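Local atomic coordinates of FACT-Spt16 (Cicer arietinum, PDB entry 5CE6), a protein that probably acts in the FACT histone chaperone complex, which handles histones such as H3-H4 during transcription. Residues A289-A301 with S418-A430. Numbering follows the deposited sequence. Where two conformers were deposited one is given.
With K (potassium ion), chain D; NA (sodium ion), chain E.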
# COMPACT_ATOMS: atom_id res chain seq x y z
N ALA A 289 -5.12 -10.95 25.83
CA ALA A 289 -6.29 -10.14 26.16
C ALA A 289 -5.95 -8.66 26.05
O ALA A 289 -4.84 -8.25 26.36
CB ALA A 289 -6.78 -10.47 27.55
N LEU A 290 -6.92 -7.87 25.60
CA LEU A 290 -6.78 -6.42 25.60
C LEU A 290 -6.51 -5.95 27.02
O LEU A 290 -7.15 -6.40 27.97
CB LEU A 290 -8.07 -5.77 25.08
CG LEU A 290 -8.05 -4.25 24.92
CD1 LEU A 290 -7.24 -3.89 23.69
CD2 LEU A 290 -9.45 -3.68 24.85
N TYR A 291 -5.54 -5.05 27.18
CA TYR A 291 -5.13 -4.59 28.51
C TYR A 291 -5.48 -3.12 28.65
O TYR A 291 -5.13 -2.30 27.80
CB TYR A 291 -3.63 -4.79 28.72
CG TYR A 291 -3.19 -4.51 30.14
CD1 TYR A 291 -3.25 -5.51 31.10
CD2 TYR A 291 -2.70 -3.26 30.51
CE1 TYR A 291 -2.85 -5.27 32.40
CE2 TYR A 291 -2.30 -3.01 31.80
CZ TYR A 291 -2.37 -4.03 32.74
OH TYR A 291 -1.97 -3.79 34.04
N TYR A 292 -6.18 -2.79 29.74
CA TYR A 292 -6.66 -1.43 29.89
C TYR A 292 -6.67 -0.94 31.33
O TYR A 292 -7.46 -0.07 31.68
CB TYR A 292 -8.06 -1.27 29.28
CG TYR A 292 -9.01 -2.38 29.64
CD1 TYR A 292 -9.64 -2.40 30.88
CD2 TYR A 292 -9.27 -3.42 28.75
CE1 TYR A 292 -10.50 -3.42 31.23
CE2 TYR A 292 -10.13 -4.44 29.09
CZ TYR A 292 -10.74 -4.44 30.32
OH TYR A 292 -11.59 -5.46 30.67
N ASP A 293 -5.79 -1.47 32.16
CA ASP A 293 -5.65 -0.93 33.51
C ASP A 293 -4.95 0.43 33.45
O ASP A 293 -4.70 0.96 32.36
CB ASP A 293 -4.91 -1.90 34.42
CG ASP A 293 -5.38 -1.81 35.86
OD1 ASP A 293 -5.36 -0.70 36.43
OD2 ASP A 293 -5.78 -2.85 36.41
N SER A 294 -4.63 1.01 34.60
CA SER A 294 -4.04 2.35 34.63
C SER A 294 -2.75 2.46 33.83
O SER A 294 -2.00 1.50 33.72
CB SER A 294 -3.80 2.80 36.08
OG SER A 294 -5.03 3.12 36.70
N ALA A 295 -2.51 3.64 33.27
CA ALA A 295 -1.31 3.93 32.48
C ALA A 295 -1.16 2.97 31.31
O ALA A 295 -0.09 2.40 31.09
CB ALA A 295 -0.07 3.91 33.36
N SER A 296 -2.23 2.81 30.55
CA SER A 296 -2.24 1.87 29.43
C SER A 296 -2.43 2.56 28.10
O SER A 296 -3.02 3.64 28.03
CB SER A 296 -3.35 0.84 29.61
OG SER A 296 -3.00 -0.09 30.61
N VAL A 297 -1.93 1.94 27.04
CA VAL A 297 -2.22 2.44 25.70
C VAL A 297 -2.66 1.28 24.82
O VAL A 297 -2.28 0.13 25.05
CB VAL A 297 -1.04 3.20 25.05
CG1 VAL A 297 -0.58 4.36 25.93
CG2 VAL A 297 0.11 2.28 24.80
N ILE A 298 -3.49 1.60 23.84
CA ILE A 298 -4.02 0.60 22.91
C ILE A 298 -3.81 1.14 21.51
O ILE A 298 -4.21 2.27 21.21
CB ILE A 298 -5.53 0.37 23.15
CG1 ILE A 298 -5.76 -0.19 24.56
CG2 ILE A 298 -6.14 -0.56 22.09
CD1 ILE A 298 -7.22 -0.16 25.03
N ILE A 299 -3.19 0.34 20.64
CA ILE A 299 -2.99 0.77 19.25
C ILE A 299 -3.91 -0.03 18.33
O ILE A 299 -4.01 -1.25 18.45
CB ILE A 299 -1.53 0.58 18.80
CG1 ILE A 299 -0.59 1.48 19.61
CG2 ILE A 299 -1.37 0.89 17.30
CD1 ILE A 299 0.87 1.34 19.21
N CYS A 300 -4.61 0.67 17.44
CA CYS A 300 -5.42 0.02 16.41
C CYS A 300 -5.11 0.59 15.04
O CYS A 300 -5.17 1.80 14.83
CB CYS A 300 -6.92 0.16 16.67
SG CYS A 300 -7.94 -0.50 15.29
N ALA A 301 -4.78 -0.29 14.10
CA ALA A 301 -4.59 0.12 12.71
C ALA A 301 -5.51 -0.72 11.84
O ALA A 301 -5.54 -1.94 11.95
CB ALA A 301 -3.14 -0.07 12.28
N SER A 418 7.55 1.99 36.05
CA SER A 418 8.18 0.90 35.31
C SER A 418 7.72 -0.48 35.79
O SER A 418 8.04 -1.50 35.17
CB SER A 418 9.70 1.04 35.36
OG SER A 418 10.16 1.20 36.70
N LYS A 419 6.95 -0.52 36.88
CA LYS A 419 6.36 -1.78 37.31
C LYS A 419 5.11 -2.09 36.47
O LYS A 419 4.56 -3.20 36.55
CB LYS A 419 6.01 -1.74 38.80
N SER A 420 4.69 -1.13 35.66
CA SER A 420 3.47 -1.28 34.87
C SER A 420 3.63 -2.21 33.66
O SER A 420 4.73 -2.45 33.16
CB SER A 420 2.96 0.08 34.40
OG SER A 420 3.11 0.22 33.01
N LYS A 421 2.50 -2.72 33.19
CA LYS A 421 2.46 -3.61 32.05
C LYS A 421 3.05 -2.94 30.81
O LYS A 421 3.65 -3.59 29.95
CB LYS A 421 1.00 -3.99 31.79
CG LYS A 421 0.79 -5.01 30.70
CD LYS A 421 0.71 -6.39 31.29
CE LYS A 421 0.36 -7.43 30.24
NZ LYS A 421 0.78 -8.79 30.69
N ASN A 422 2.86 -1.63 30.72
CA ASN A 422 3.33 -0.82 29.61
C ASN A 422 4.62 -0.07 29.92
O ASN A 422 4.85 1.02 29.38
CB ASN A 422 2.24 0.17 29.17
CG ASN A 422 1.09 -0.51 28.42
OD1 ASN A 422 1.18 -0.78 27.23
ND2 ASN A 422 0.00 -0.80 29.14
N LYS A 423 5.44 -0.65 30.79
CA LYS A 423 6.79 -0.16 31.12
C LYS A 423 7.50 0.35 29.88
O LYS A 423 8.08 1.44 29.87
CB LYS A 423 7.61 -1.28 31.77
CG LYS A 423 9.12 -1.04 31.75
CD LYS A 423 9.88 -2.18 32.41
CE LYS A 423 11.39 -2.00 32.25
NZ LYS A 423 12.14 -2.94 33.14
N VAL A 424 7.43 -0.45 28.82
CA VAL A 424 7.85 -0.01 27.51
C VAL A 424 6.59 0.02 26.66
O VAL A 424 5.84 -0.96 26.62
CB VAL A 424 8.88 -0.98 26.92
CG1 VAL A 424 9.30 -0.54 25.54
CG2 VAL A 424 10.09 -1.09 27.83
N PHE A 425 6.32 1.15 26.00
CA PHE A 425 5.12 1.28 25.19
C PHE A 425 5.43 1.97 23.87
O PHE A 425 6.50 2.55 23.69
CB PHE A 425 4.02 2.06 25.93
CG PHE A 425 4.32 3.52 26.11
CD1 PHE A 425 5.14 3.96 27.14
CD2 PHE A 425 3.78 4.46 25.24
CE1 PHE A 425 5.41 5.31 27.31
CE2 PHE A 425 4.05 5.81 25.39
CZ PHE A 425 4.86 6.25 26.43
N SER A 426 4.48 1.90 22.94
CA SER A 426 4.62 2.61 21.68
C SER A 426 3.33 3.37 21.39
O SER A 426 2.31 3.14 22.05
CB SER A 426 4.93 1.62 20.54
OG SER A 426 6.16 0.92 20.80
N LEU A 427 3.39 4.30 20.44
CA LEU A 427 2.22 5.08 20.01
C LEU A 427 2.24 5.17 18.50
O LEU A 427 3.32 5.20 17.90
CB LEU A 427 2.27 6.51 20.58
CG LEU A 427 2.41 6.66 22.09
CD1 LEU A 427 2.73 8.12 22.44
CD2 LEU A 427 1.17 6.22 22.81
N LEU A 428 1.06 5.27 17.90
CA LEU A 428 0.95 5.30 16.43
C LEU A 428 -0.24 6.12 15.96
O LEU A 428 -1.35 5.99 16.49
CB LEU A 428 0.84 3.86 15.90
CG LEU A 428 0.69 3.74 14.39
CD1 LEU A 428 1.97 4.20 13.70
CD2 LEU A 428 0.39 2.29 14.04
N LEU A 429 0.00 6.97 14.96
CA LEU A 429 -1.06 7.71 14.30
C LEU A 429 -0.91 7.54 12.80
O LEU A 429 0.19 7.70 12.26
CB LEU A 429 -1.00 9.20 14.65
CG LEU A 429 -1.51 9.59 16.03
CD1 LEU A 429 -1.26 11.08 16.25
CD2 LEU A 429 -3.00 9.30 16.12
N ALA A 430 -1.99 7.21 12.11
CA ALA A 430 -1.95 7.14 10.65
C ALA A 430 -3.21 7.70 10.04
O ALA A 430 -4.31 7.49 10.55
CB ALA A 430 -1.72 5.71 10.16
K K D . 0.40 -0.30 32.04
NA NA E . -2.40 -7.07 26.39
O HOH W 1 -2.55 -1.52 27.27
O HOH W 2 -0.04 -2.00 34.40
O HOH W 3 0.10 -8.19 26.71
O HOH W 4 -3.00 -8.82 28.52
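With CG anti to the backbone N in both residues (chi1 -172° in Tyr-291, -175° in Lys-421), CG of the lysine comes to stand above the phenol ring, and a bend at chi2 carries its CD on across the face before the ammonium end runs away from the contact. Lys-421 CG lies 3.7 Å from the Tyr-291 ring centroid in a CH-pi contact, while Tyr-291 OH is hydrogen-bonded at 2.7 Å to a water that accepts from Lys-421 N. At the strand starts this water binds a potassium ion, held as well by Ala-295 O and by Ser-420 OG at 2.9 Å. Replacing Tyr-291 by alanine would probably strip the lysine methylenes of their aromatic support and leave the potassium-bound water without its phenolic partner. A second water accepts from Asn-422 ND2 and donates to Tyr-291 O and Val-297 O. Further along, contact is mostly apolar: Val-297 CG1 meets Leu-427 CD2 at 4.0 Å, Ile-299 CG2 lies against Leu-428 CB, and Val-297 CG2 (3.6 Å) and Ile-299 CD1 close over Ser-426 O, which finds no polar partner. No direct hydrogen bond joins the segments; strands 296-301 and 424-430, 38° apart, join through these side chains in a beta core consistent with the pita-bread fold of the M24 family.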